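Local coordinates for protein formate-dependent phosphoribosylglycinamide formyltransferase (PDB 6KHR) that is an enzyme of the ATP-grasp superfamily, built round an ATP-grasp domain, at residues L240-A252 and S259-D271. Sequence-based numbering, arbitrary orientation.
Sequences LIEFCAPIGHRDA and SWQPQKLSTAALD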
loop_
_atom_site.group_PDB
_atom_site.type_symbol
_atom_site.label_atom_id
_atom_site.label_comp_id
_atom_site.label_asym_id
_atom_site.label_seq_id
_atom_site.Cartn_x
_atom_site.Cartn_y
_atom_site.Cartn_z
ATOM N N LEU A 240 -3.097 18.323 -14.177
ATOM C CA LEU A 240 -3.707 18.372 -12.862
ATOM C C LEU A 240 -2.678 18.882 -11.865
ATOM O O LEU A 240 -1.498 18.520 -11.943
ATOM C CB LEU A 240 -4.188 16.992 -12.424
ATOM C CG LEU A 240 -5.241 16.255 -13.246
ATOM C CD1 LEU A 240 -5.529 14.908 -12.611
ATOM C CD2 LEU A 240 -6.508 17.082 -13.342
ATOM N N ILE A 241 -3.112 19.717 -10.921
ATOM C CA ILE A 241 -2.274 20.025 -9.765
ATOM C C ILE A 241 -3.120 19.910 -8.495
ATOM O O ILE A 241 -4.028 20.718 -8.271
ATOM C CB ILE A 241 -1.596 21.395 -9.865
ATOM C CG1 ILE A 241 -0.832 21.685 -8.572
ATOM C CG2 ILE A 241 -2.598 22.479 -10.200
ATOM C CD1 ILE A 241 0.462 22.468 -8.789
ATOM N N GLU A 242 -2.823 18.903 -7.670
ATOM C CA GLU A 242 -3.579 18.570 -6.475
ATOM C C GLU A 242 -2.741 18.825 -5.236
ATOM O O GLU A 242 -1.517 18.669 -5.251
ATOM C CB GLU A 242 -3.994 17.103 -6.473
ATOM C CG GLU A 242 -4.647 16.629 -7.736
ATOM C CD GLU A 242 -6.140 16.692 -7.644
ATOM O OE1 GLU A 242 -6.667 17.809 -7.456
ATOM O OE2 GLU A 242 -6.783 15.627 -7.738
ATOM N N PHE A 243 -3.418 19.177 -4.144
ATOM C CA PHE A 243 -2.776 19.380 -2.856
ATOM C C PHE A 243 -3.262 18.337 -1.858
ATOM O O PHE A 243 -4.459 18.081 -1.734
ATOM C CB PHE A 243 -3.049 20.784 -2.324
ATOM C CG PHE A 243 -2.543 21.871 -3.220
ATOM C CD1 PHE A 243 -3.309 22.333 -4.270
ATOM C CD2 PHE A 243 -1.292 22.430 -3.009
ATOM C CE1 PHE A 243 -2.840 23.334 -5.102
ATOM C CE2 PHE A 243 -0.821 23.427 -3.825
ATOM C CZ PHE A 243 -1.594 23.885 -4.877
ATOM N N CYS A 244 -2.337 17.745 -1.134
ATOM C CA CYS A 244 -2.808 16.897 -0.064
ATOM C C CYS A 244 -3.209 17.755 1.136
ATOM O O CYS A 244 -2.984 18.966 1.162
ATOM C CB CYS A 244 -1.741 15.870 0.270
ATOM S SG CYS A 244 -1.580 14.694 -1.103
ATOM N N ALA A 245 -3.882 17.133 2.103
ATOM C CA ALA A 245 -4.120 17.800 3.377
ATOM C C ALA A 245 -2.789 17.985 4.098
ATOM O O ALA A 245 -1.928 17.101 4.039
ATOM C CB ALA A 245 -5.096 17.008 4.263
ATOM N N PRO A 246 -2.590 19.119 4.769
ATOM C CA PRO A 246 -1.303 19.379 5.429
ATOM C C PRO A 246 -0.912 18.219 6.324
ATOM O O PRO A 246 -1.754 17.640 7.014
ATOM C CB PRO A 246 -1.569 20.647 6.250
ATOM C CG PRO A 246 -2.695 21.306 5.562
ATOM C CD PRO A 246 -3.563 20.194 5.012
ATOM N N ILE A 247 0.374 17.879 6.311
ATOM C CA ILE A 247 0.926 16.838 7.165
ATOM C C ILE A 247 1.801 17.530 8.202
ATOM O O ILE A 247 2.777 18.205 7.841
ATOM C CB ILE A 247 1.710 15.799 6.348
ATOM C CG1 ILE A 247 0.789 15.042 5.396
ATOM C CG2 ILE A 247 2.422 14.768 7.250
ATOM C CD1 ILE A 247 1.599 14.059 4.504
ATOM N N GLY A 248 1.422 17.412 9.487
ATOM C CA GLY A 248 2.255 17.909 10.574
ATOM C C GLY A 248 3.295 16.874 10.972
ATOM O O GLY A 248 3.040 15.669 10.935
ATOM N N HIS A 249 4.483 17.344 11.350
ATOM C CA HIS A 249 5.537 16.413 11.744
ATOM C C HIS A 249 6.503 17.076 12.715
ATOM O O HIS A 249 6.496 18.295 12.906
ATOM C CB HIS A 249 6.296 15.848 10.531
ATOM C CG HIS A 249 7.024 16.870 9.712
ATOM N ND1 HIS A 249 8.321 17.261 9.981
ATOM C CD2 HIS A 249 6.650 17.553 8.599
ATOM C CE1 HIS A 249 8.705 18.149 9.080
ATOM N NE2 HIS A 249 7.706 18.349 8.235
ATOM N N ARG A 250 7.332 16.236 13.341
ATOM C CA ARG A 250 8.245 16.655 14.399
ATOM C C ARG A 250 9.114 15.481 14.837
ATOM O O ARG A 250 8.736 14.312 14.694
ATOM C CB ARG A 250 7.484 17.219 15.606
ATOM C CG ARG A 250 7.065 16.189 16.627
ATOM C CD ARG A 250 6.532 16.889 17.842
ATOM N NE ARG A 250 5.850 15.941 18.705
ATOM C CZ ARG A 250 6.458 15.176 19.600
ATOM N NH1 ARG A 250 7.775 15.258 19.769
ATOM N NH2 ARG A 250 5.741 14.329 20.328
ATOM N N ASP A 251 10.246 15.822 15.439
ATOM C CA ASP A 251 11.220 14.856 15.989
ATOM C C ASP A 251 10.688 14.373 17.330
ATOM O O ASP A 251 10.326 15.184 18.123
ATOM C CB ASP A 251 12.614 15.460 16.044
ATOM C CG ASP A 251 13.239 15.527 14.671
ATOM O OD1 ASP A 251 12.911 14.678 13.841
ATOM O OD2 ASP A 251 14.039 16.428 14.443
ATOM N N ALA A 252 10.691 13.069 17.540
ATOM C CA ALA A 252 10.107 12.511 18.764
ATOM C C ALA A 252 11.184 11.955 19.680
ATOM O O ALA A 252 12.324 11.829 19.256
ATOM C CB ALA A 252 9.125 11.452 18.389
ATOM N N SER A 259 4.662 11.971 12.492
ATOM C CA SER A 259 3.866 12.765 11.574
ATOM C C SER A 259 2.399 12.434 11.804
ATOM O O SER A 259 2.059 11.462 12.490
ATOM C CB SER A 259 4.258 12.517 10.107
ATOM O OG SER A 259 3.853 11.230 9.669
ATOM N N TRP A 260 1.529 13.244 11.205
ATOM C CA TRP A 260 0.091 13.112 11.386
ATOM C C TRP A 260 -0.594 13.979 10.329
ATOM O O TRP A 260 -0.013 14.953 9.837
ATOM C CB TRP A 260 -0.338 13.502 12.829
ATOM C CG TRP A 260 0.027 14.935 13.222
ATOM C CD1 TRP A 260 -0.723 16.064 12.996
ATOM C CD2 TRP A 260 1.235 15.388 13.873
ATOM N NE1 TRP A 260 -0.069 17.180 13.474
ATOM C CE2 TRP A 260 1.134 16.804 14.009
ATOM C CE3 TRP A 260 2.393 14.748 14.344
ATOM C CZ2 TRP A 260 2.145 17.585 14.601
ATOM C CZ3 TRP A 260 3.411 15.538 14.947
ATOM C CH2 TRP A 260 3.265 16.932 15.071
ATOM N N GLN A 261 -1.838 13.614 9.999
ATOM C CA GLN A 261 -2.594 14.183 8.886
ATOM C C GLN A 261 -4.073 14.038 9.213
ATOM O O GLN A 261 -4.504 12.930 9.557
ATOM C CB GLN A 261 -2.290 13.469 7.569
ATOM C CG GLN A 261 -2.873 14.134 6.361
ATOM C CD GLN A 261 -2.741 13.289 5.093
ATOM O OE1 GLN A 261 -2.993 12.078 5.105
ATOM N NE2 GLN A 261 -2.347 13.928 3.992
ATOM N N PRO A 262 -4.868 15.107 9.119
ATOM C CA PRO A 262 -4.460 16.457 8.740
ATOM C C PRO A 262 -4.016 17.327 9.914
ATOM O O PRO A 262 -4.523 17.169 11.012
ATOM C CB PRO A 262 -5.737 17.029 8.118
ATOM C CG PRO A 262 -6.865 16.350 8.860
ATOM C CD PRO A 262 -6.313 15.037 9.398
ATOM N N GLN A 263 -3.059 18.217 9.665
ATOM C CA GLN A 263 -2.763 19.320 10.567
ATOM C C GLN A 263 -3.726 20.469 10.287
ATOM O O GLN A 263 -3.803 20.951 9.153
ATOM C CB GLN A 263 -1.324 19.784 10.373
ATOM C CG GLN A 263 -1.037 21.115 11.061
ATOM C CD GLN A 263 -1.253 21.041 12.565
ATOM O OE1 GLN A 263 -0.620 20.225 13.262
ATOM N NE2 GLN A 263 -2.168 21.873 13.077
ATOM N N LYS A 264 -4.460 20.919 11.306
ATOM C CA LYS A 264 -5.389 22.027 11.100
ATOM C C LYS A 264 -4.626 23.340 10.891
ATOM O O LYS A 264 -3.618 23.616 11.551
ATOM C CB LYS A 264 -6.363 22.158 12.278
ATOM C CG LYS A 264 -5.725 22.592 13.620
ATOM C CD LYS A 264 -5.662 24.133 13.808
ATOM C CE LYS A 264 -4.311 24.586 14.394
ATOM N NZ LYS A 264 -3.952 26.012 14.134
ATOM N N LEU A 265 -5.115 24.149 9.963
ATOM C CA LEU A 265 -4.597 25.481 9.740
ATOM C C LEU A 265 -5.765 26.450 9.656
ATOM O O LEU A 265 -6.878 26.084 9.258
ATOM C CB LEU A 265 -3.760 25.545 8.458
ATOM C CG LEU A 265 -2.569 24.591 8.404
ATOM C CD1 LEU A 265 -1.875 24.688 7.073
ATOM C CD2 LEU A 265 -1.605 24.936 9.520
ATOM N N SER A 266 -5.507 27.696 10.029
ATOM C CA SER A 266 -6.494 28.736 9.792
ATOM C C SER A 266 -6.668 28.958 8.297
ATOM O O SER A 266 -5.794 28.636 7.479
ATOM C CB SER A 266 -6.072 30.038 10.478
ATOM O OG SER A 266 -4.713 30.315 10.220
ATOM N N THR A 267 -7.815 29.528 7.935
ATOM C CA THR A 267 -8.011 29.928 6.548
ATOM C C THR A 267 -6.814 30.726 6.025
ATOM O O THR A 267 -6.273 30.421 4.957
ATOM C CB THR A 267 -9.299 30.728 6.415
ATOM O OG1 THR A 267 -9.347 31.679 7.486
ATOM C CG2 THR A 267 -10.493 29.822 6.522
ATOM N N ALA A 268 -6.366 31.745 6.768
ATOM C CA ALA A 268 -5.268 32.555 6.236
ATOM C C ALA A 268 -3.991 31.735 6.145
ATOM O O ALA A 268 -3.256 31.822 5.149
ATOM C CB ALA A 268 -5.054 33.826 7.071
ATOM N N ALA A 269 -3.743 30.884 7.141
ATOM C CA ALA A 269 -2.564 30.029 7.074
ATOM C C ALA A 269 -2.664 29.043 5.915
ATOM O O ALA A 269 -1.683 28.828 5.191
ATOM C CB ALA A 269 -2.350 29.294 8.398
ATOM N N LEU A 270 -3.841 28.460 5.704
ATOM C CA LEU A 270 -3.965 27.474 4.630
ATOM C C LEU A 270 -3.887 28.136 3.264
ATOM O O LEU A 270 -3.313 27.564 2.331
ATOM C CB LEU A 270 -5.264 26.676 4.773
ATOM C CG LEU A 270 -5.475 25.547 3.762
ATOM C CD1 LEU A 270 -4.627 24.313 4.069
ATOM C CD2 LEU A 270 -6.913 25.180 3.710
ATOM N N ASP A 271 -4.439 29.349 3.125
ATOM C CA ASP A 271 -4.319 30.079 1.859
ATOM C C ASP A 271 -2.863 30.382 1.549
ATOM O O ASP A 271 -2.394 30.166 0.427
ATOM C CB ASP A 271 -5.128 31.378 1.896
ATOM C CG ASP A 271 -6.617 31.134 2.081
ATOM O OD1 ASP A 271 -7.136 30.132 1.545
ATOM O OD2 ASP A 271 -7.272 31.943 2.776
#
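Trp260 lays its indole flat over Gly248, with one ring face against the glycine backbone. Gly248 CA makes a CH-pi contact 4.0 Å from the centroid of the five-membered ring of Trp260, while Gly248 O sits over the middle of the indole. Chi1 of 59° puts Trp260 CG between its own N and carbonyl carbon, folding the ring back across the neighbouring strand. The bond at its rim helps set the rotation of the ring: Trp260 NE1 donates within the ring plane to Gln263 OE1 (3.1 Å), and the amide of Gln263, its chain bent at chi2, is held in turn by NE2 giving a straight bond to Lys264 O (2.7 Å). At the far edge Arg250 CG meets Trp260 CZ3, its guanidinium plane turned 54° from the indole; that charge pairs with Glu258, and Arg403 also makes a cation-pi contact with the indole. Gly248 and Trp260 form a hydrogen-bonded antiparallel pair, whereas CB of His249 and CB of Ser259 lie side by side on the opposite face, where His249 NE2 is hydrogen-bonded to Glu293.

Gln261 reaches out fully extended, CG anti to the backbone N (chi1 -171°), crossing Ile247 CG1. Gln261 NE2 donates a nearly straight hydrogen bond to Ala245 O (3.2 Å), in its own amide plane, and another to Gln321, while OE1 is bonded to Ser320. Past the cis peptide before Pro262, Gln263 N bonds Pro246 O (3.0 Å) from above the carbonyl plane. Pro246 CG lies 3.8 Å from Leu265 CD1 and also touches Leu270 CD1, joining helix 267-284 to the beta hairpin of strands 238-252 and 256-261, part of a large antiparallel sheet; both strands lie in the ATP-grasp region.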